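Local coordinates for extracellular subtilisin-like serine proteinase (Vibrio sp. PA-44, PDB 1SH7), which probably hydrolyses peptide bonds as a calcium-binding, cold-adapted serine endopeptidase of the subtilase (S8) family, this chain being its catalytic part, at residues A[1-5]-A[19-23]. Residue numbers count along the deposited sequence, not the author numbering.
Sequences QSNAI and DRNYN. With CA (calcium ion), chain E.
Start at the N-terminus of this chain: residues 1-5 pair in the opposite direction with the loop 19-23 that follows helix 6-11, CA atoms 5.3 Å apart for Gln-1 and Tyr-22, 4.7 Å for Ser-2 and Asn-21, 5.2 Å for Ala-4 and Arg-20. Arg-20, with the largest buried area, is left-handed (phi/psi 62/21) and offers its O to Ala-4 N at 3.2 Å; Asn-3 is also left-handed (58/27). Tyr-22 N donates to Gln-1 O at 3.0 Å. Ala-4 points toward the loop, its CB 4.0 Å from Tyr-22 CB, while Tyr-22, chi1 t, sends its ring off to Leu-8 and Ile-11 and its OH to Val-85 O. A water links Ser-2 OG and Asn-21 ND2. At this surface calcium site of the subtilase domain, Asp-19 OD2 closes an Asx turn onto Asn-21 N (2.9 Å) and binds calcium at 2.5 Å; Asp-9, Asp-12, Gln-13 and a water also bind it. Two main-chain hydrogen bonds thus tie the chain's start to a loop whose own backbone, through Asn-21 O (2.4 Å), holds the ion.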
# COMPACT_ATOMS: atom_id res chain seq x y z
N GLN A 1 -11.49 -13.64 -7.84
CA GLN A 1 -12.64 -14.37 -7.22
C GLN A 1 -12.19 -15.72 -6.64
O GLN A 1 -11.95 -15.82 -5.44
CB GLN A 1 -13.78 -14.55 -8.24
CG GLN A 1 -14.96 -13.57 -8.09
CD GLN A 1 -15.49 -13.05 -9.44
OE1 GLN A 1 -14.72 -12.52 -10.25
NE2 GLN A 1 -16.79 -13.18 -9.66
N SER A 2 -12.12 -16.76 -7.48
CA SER A 2 -11.52 -18.04 -7.10
C SER A 2 -10.21 -18.19 -7.86
O SER A 2 -9.92 -17.36 -8.73
CB SER A 2 -12.46 -19.21 -7.40
OG SER A 2 -11.86 -20.46 -7.08
N ASN A 3 -9.42 -19.22 -7.55
CA ASN A 3 -8.04 -19.32 -8.01
C ASN A 3 -7.22 -18.08 -7.50
O ASN A 3 -6.23 -17.65 -8.15
CB ASN A 3 -7.96 -19.44 -9.56
CG ASN A 3 -8.55 -20.78 -10.11
OD1 ASN A 3 -9.02 -20.85 -11.25
ND2 ASN A 3 -8.49 -21.85 -9.30
N ALA A 4 -7.65 -17.49 -6.38
CA ALA A 4 -7.07 -16.24 -5.93
C ALA A 4 -5.65 -16.48 -5.47
O ALA A 4 -5.34 -17.52 -4.93
CB ALA A 4 -7.90 -15.61 -4.80
N ILE A 5 -4.78 -15.52 -5.76
CA ILE A 5 -3.41 -15.57 -5.31
C ILE A 5 -3.41 -15.32 -3.82
O ILE A 5 -4.40 -14.80 -3.26
CB ILE A 5 -2.49 -14.58 -6.07
CG1 ILE A 5 -3.05 -13.16 -6.00
CG2 ILE A 5 -2.31 -15.02 -7.52
CD1 ILE A 5 -2.05 -12.11 -6.48
N ASP A 19 -8.28 -20.49 1.62
CA ASP A 19 -9.38 -21.19 0.93
C ASP A 19 -9.44 -20.94 -0.57
O ASP A 19 -10.41 -21.32 -1.24
CB ASP A 19 -10.73 -20.83 1.56
CG ASP A 19 -11.14 -19.40 1.28
OD1 ASP A 19 -12.29 -19.02 1.63
OD2 ASP A 19 -10.37 -18.57 0.70
N ARG A 20 -8.38 -20.33 -1.10
CA ARG A 20 -8.24 -20.00 -2.51
C ARG A 20 -9.30 -19.02 -3.04
O ARG A 20 -9.56 -18.94 -4.23
CB ARG A 20 -8.19 -21.28 -3.32
CG ARG A 20 -6.98 -22.15 -2.93
CD ARG A 20 -6.88 -23.40 -3.77
NE ARG A 20 -7.92 -24.37 -3.43
CZ ARG A 20 -8.85 -24.82 -4.27
NH1 ARG A 20 -9.76 -25.70 -3.82
NH2 ARG A 20 -8.90 -24.41 -5.54
N ASN A 21 -9.92 -18.26 -2.14
CA ASN A 21 -10.98 -17.35 -2.50
C ASN A 21 -10.64 -15.98 -1.95
O ASN A 21 -10.11 -15.88 -0.83
CB ASN A 21 -12.32 -17.81 -1.92
CG ASN A 21 -13.01 -18.87 -2.79
OD1 ASN A 21 -13.66 -18.56 -3.78
ND2 ASN A 21 -12.84 -20.11 -2.43
N TYR A 22 -10.92 -14.94 -2.73
CA TYR A 22 -10.91 -13.55 -2.24
C TYR A 22 -12.34 -13.00 -2.43
O TYR A 22 -12.79 -12.77 -3.55
CB TYR A 22 -9.87 -12.69 -2.97
CG TYR A 22 -9.95 -11.22 -2.62
CD1 TYR A 22 -9.80 -10.78 -1.32
CD2 TYR A 22 -10.24 -10.27 -3.60
CE1 TYR A 22 -9.93 -9.44 -1.00
CE2 TYR A 22 -10.32 -8.97 -3.29
CZ TYR A 22 -10.20 -8.56 -1.98
OH TYR A 22 -10.32 -7.22 -1.70
N ASN A 23 -13.01 -12.77 -1.32
CA ASN A 23 -14.36 -12.27 -1.27
C ASN A 23 -14.27 -10.78 -1.01
O ASN A 23 -13.44 -10.33 -0.24
CB ASN A 23 -15.15 -12.89 -0.13
CG ASN A 23 -15.39 -14.38 -0.30
OD1 ASN A 23 -15.10 -15.15 0.60
ND2 ASN A 23 -15.98 -14.77 -1.40
CA CA E . -9.70 -16.33 1.46
O HOH W 1 -13.53 -21.90 -4.80
O HOH W 2 -11.91 -16.57 2.06